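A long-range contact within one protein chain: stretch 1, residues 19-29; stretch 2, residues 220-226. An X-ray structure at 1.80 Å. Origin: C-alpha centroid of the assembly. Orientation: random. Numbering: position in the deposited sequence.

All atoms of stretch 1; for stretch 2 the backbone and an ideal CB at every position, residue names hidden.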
# COMPACT_ATOMS: atom_id res chain seq x y z
N SER A 19 0.82 -13.58 -1.40
CA SER A 19 -0.19 -12.89 -0.59
C SER A 19 -1.52 -13.63 -0.72
O SER A 19 -2.10 -13.69 -1.80
CB SER A 19 -0.39 -11.45 -1.04
OG SER A 19 -1.37 -10.80 -0.24
N GLY A 20 -1.98 -14.22 0.37
CA GLY A 20 -3.35 -14.70 0.43
C GLY A 20 -3.61 -16.03 -0.26
O GLY A 20 -4.62 -16.68 0.02
N ASN A 21 -2.73 -16.43 -1.17
CA ASN A 21 -2.91 -17.66 -1.94
C ASN A 21 -1.59 -17.96 -2.66
O ASN A 21 -0.86 -17.04 -3.12
CB ASN A 21 -4.09 -17.47 -2.89
CG ASN A 21 -4.33 -18.69 -3.79
OD1 ASN A 21 -3.61 -18.88 -4.74
ND2 ASN A 21 -5.37 -19.48 -3.51
N PRO A 22 -1.22 -19.26 -2.76
CA PRO A 22 0.03 -19.68 -3.41
C PRO A 22 0.17 -19.23 -4.87
O PRO A 22 1.26 -19.13 -5.42
CB PRO A 22 -0.07 -21.21 -3.38
CG PRO A 22 -1.03 -21.52 -2.30
CD PRO A 22 -2.02 -20.39 -2.27
N PHE A 23 -0.94 -18.96 -5.53
CA PHE A 23 -0.87 -18.53 -6.91
C PHE A 23 -0.95 -16.99 -7.08
O PHE A 23 -1.11 -16.51 -8.20
CB PHE A 23 -1.98 -19.23 -7.73
CG PHE A 23 -1.87 -20.75 -7.71
CD1 PHE A 23 -0.91 -21.38 -8.48
CD2 PHE A 23 -2.66 -21.51 -6.87
CE1 PHE A 23 -0.76 -22.75 -8.45
CE2 PHE A 23 -2.53 -22.90 -6.83
CZ PHE A 23 -1.58 -23.52 -7.64
N HIS A 24 -0.84 -16.24 -5.97
CA HIS A 24 -0.98 -14.76 -6.02
C HIS A 24 0.28 -14.16 -5.38
O HIS A 24 0.43 -14.17 -4.16
CB HIS A 24 -2.24 -14.36 -5.24
CG HIS A 24 -2.66 -12.93 -5.44
ND1 HIS A 24 -2.81 -12.36 -6.69
CD2 HIS A 24 -3.07 -11.99 -4.55
CE1 HIS A 24 -3.25 -11.13 -6.57
NE2 HIS A 24 -3.40 -10.86 -5.27
N PRO A 25 1.23 -13.74 -6.21
CA PRO A 25 2.44 -13.18 -5.63
C PRO A 25 2.13 -11.92 -4.79
O PRO A 25 1.21 -11.16 -5.16
CB PRO A 25 3.28 -12.79 -6.88
CG PRO A 25 2.85 -13.79 -7.95
CD PRO A 25 1.35 -14.01 -7.67
N LEU A 26 2.93 -11.66 -3.76
CA LEU A 26 2.79 -10.45 -2.96
C LEU A 26 2.86 -9.25 -3.91
O LEU A 26 2.10 -8.30 -3.76
CB LEU A 26 3.91 -10.36 -1.94
CG LEU A 26 3.89 -9.11 -1.03
CD1 LEU A 26 2.55 -8.93 -0.37
CD2 LEU A 26 5.00 -9.29 0.03
N LEU A 27 3.78 -9.26 -4.88
CA LEU A 27 3.92 -8.07 -5.75
C LEU A 27 2.62 -7.78 -6.52
O LEU A 27 2.27 -6.61 -6.75
CB LEU A 27 5.06 -8.27 -6.76
CG LEU A 27 5.25 -7.13 -7.75
CD1 LEU A 27 5.63 -5.81 -7.07
CD2 LEU A 27 6.34 -7.57 -8.76
N ALA A 28 1.91 -8.84 -6.94
CA ALA A 28 0.63 -8.69 -7.63
C ALA A 28 -0.36 -7.99 -6.70
O ALA A 28 -1.10 -7.10 -7.13
CB ALA A 28 0.09 -10.02 -8.08
N HIS A 29 -0.41 -8.42 -5.44
CA HIS A 29 -1.32 -7.81 -4.49
C HIS A 29 -0.94 -6.35 -4.27
O HIS A 29 -1.80 -5.49 -4.16
CB HIS A 29 -1.30 -8.56 -3.16
CG HIS A 29 -2.20 -7.95 -2.14
ND1 HIS A 29 -3.57 -7.94 -2.27
CD2 HIS A 29 -1.93 -7.29 -0.98
CE1 HIS A 29 -4.11 -7.31 -1.24
NE2 HIS A 29 -3.14 -6.91 -0.44
N UNK A 220 -8.86 -11.40 -9.31
CA UNK A 220 -8.61 -12.85 -9.32
C UNK A 220 -7.14 -13.24 -9.18
O UNK A 220 -6.24 -12.54 -9.67
CB UNK A 220 -9.16 -13.45 -10.62
N UNK A 221 -6.90 -14.38 -8.53
CA UNK A 221 -5.54 -14.90 -8.37
C UNK A 221 -5.07 -15.47 -9.69
O UNK A 221 -5.91 -15.92 -10.48
CB UNK A 221 -5.48 -15.96 -7.27
N UNK A 222 -3.76 -15.40 -9.96
CA UNK A 222 -3.17 -16.05 -11.12
C UNK A 222 -2.71 -15.12 -12.23
O UNK A 222 -2.37 -15.57 -13.35
CB UNK A 222 -4.18 -17.04 -11.70
N UNK A 223 -2.68 -13.82 -11.95
CA UNK A 223 -2.19 -12.84 -12.92
C UNK A 223 -0.72 -12.69 -12.61
O UNK A 223 -0.32 -12.64 -11.45
CB UNK A 223 -2.93 -11.51 -12.85
N UNK A 224 0.11 -12.58 -13.66
CA UNK A 224 1.55 -12.53 -13.48
C UNK A 224 2.06 -11.11 -13.46
O UNK A 224 2.04 -10.43 -14.49
CB UNK A 224 2.25 -13.32 -14.59
N UNK A 225 2.56 -10.65 -12.29
CA UNK A 225 3.00 -9.27 -12.15
C UNK A 225 4.31 -8.94 -12.89
O UNK A 225 4.68 -7.79 -12.98
CB UNK A 225 3.17 -8.95 -10.66
N UNK A 226 4.99 -9.94 -13.43
CA UNK A 226 6.18 -9.64 -14.24
C UNK A 226 5.80 -9.07 -15.61
O UNK A 226 6.65 -8.54 -16.31
CB UNK A 226 7.03 -10.90 -14.42

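At position 220 the ideal CB points away from stretch 1 and finds none of its atoms within 5.5 Å. With phi/psi of -61/147°, almost any residue would suit, proline included. The deposited residue is Pro 220, whose ring makes no contact with stretch 1.

Position 221 is more informative. Its CA-to-CB bond runs sideways, yet the ideal CB lies 4.1 Å from His 24 CB and 4.3 Å from Asn 21 OD1, so a side chain can extend along the turn from Asn 21 to His 24. A long side chain, a flat aromatic ring or an extended aliphatic chain, could cover the imidazole and the Asn 21 CB; the geometry does not single one out. The residue is Tyr 221, with chi1 in the m well. Asn 21 CB sits over one face of its ring, 3.7 Å from the Tyr 221 ring centroid and 19° off the normal, a CH-pi contact. Tyr 221 CD1 in turn lies over a face of the His 24 ring, 3.4 Å from His 24 CG; the planes meet obliquely at 46°. The Asn 21 side chain is held in place, because Phe 23 N donates to Asn 21 OD1 at 2.8 Å.

Position 222 has phi/psi of 108/12°, where a CB would jam against the preceding carbonyl O. Glycine is therefore expected on backbone grounds alone, and Gly 222 is found. Its CA approaches Phe 23 O at 3.6 Å in a CA-H...O contact. Gly 222 N also donates to water 1 (3.0 Å), which bonds to His 24 ND1 (2.8 Å) and so bridges the stretches.

At position 223 the CB points sideways with no stretch 1 atom within 5.5 Å; short or long chains would fit, a long one being able to turn back towards His 24. Arg 223 does so: its NH2 reaches 3.8 Å from His 24 CE1, while NE and NH2 both donate to Pro 220 O (2.9 and 3.0 Å). Its backbone O accepts from water 1 at 2.8 Å.

Position 224 points away and tolerates many residues. Asp 224 turns to its own stretch, its OD2 accepting from the backbone N of position 226 at 2.9 Å.

Position 225 points toward the helix start, with its ideal CB 3.9 Å from both Leu 27 CD2 and Ala 28 N. A compact apolar residue suits; phi of -73° permits proline. Pro 225 packs its CD against Pro 25 CG (3.9 Å) and its CG against Ala 28 CB (4.1 Å).

Position 226 points sideways, free of stretch 1. The ideal CB has no stretch 1 atom within 5.5 Å, so many side chains, polar or charged ones included, would suit. Arg 226 forms a salt bridge, NH2 to Asp 224 OD1, at 3.1 Å.

Stretch 2, residues 220-226: PYGRDPR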
# COMPACT_ATOMS: atom_id res chain seq x y z
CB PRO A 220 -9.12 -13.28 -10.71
CG PRO A 220 -9.97 -12.14 -11.23
CD PRO A 220 -9.39 -10.90 -10.60
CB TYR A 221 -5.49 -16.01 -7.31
CG TYR A 221 -5.99 -15.62 -5.94
CD1 TYR A 221 -5.71 -14.35 -5.38
CD2 TYR A 221 -6.73 -16.51 -5.18
CE1 TYR A 221 -6.16 -14.01 -4.10
CE2 TYR A 221 -7.17 -16.17 -3.89
CZ TYR A 221 -6.88 -14.92 -3.36
OH TYR A 221 -7.33 -14.59 -2.09
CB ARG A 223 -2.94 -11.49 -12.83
CG ARG A 223 -4.42 -11.61 -13.33
CD ARG A 223 -5.32 -10.45 -12.96
NE ARG A 223 -5.54 -10.47 -11.53
CZ ARG A 223 -5.18 -9.51 -10.69
NH1 ARG A 223 -4.63 -8.37 -11.14
NH2 ARG A 223 -5.41 -9.70 -9.37
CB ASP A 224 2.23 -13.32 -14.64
CG ASP A 224 3.77 -13.32 -14.57
OD1 ASP A 224 4.37 -13.92 -15.49
OD2 ASP A 224 4.39 -12.72 -13.64
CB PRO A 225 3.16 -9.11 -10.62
CG PRO A 225 3.56 -10.48 -10.15
CD PRO A 225 2.68 -11.40 -11.01
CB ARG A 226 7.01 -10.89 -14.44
CG ARG A 226 7.65 -11.44 -13.17
CD ARG A 226 8.32 -12.77 -13.47
NE ARG A 226 7.31 -13.79 -13.78
CZ ARG A 226 7.58 -14.94 -14.38
NH1 ARG A 226 8.83 -15.23 -14.74
NH2 ARG A 226 6.61 -15.82 -14.61
O HOH W 1 -2.01 -13.06 -9.29
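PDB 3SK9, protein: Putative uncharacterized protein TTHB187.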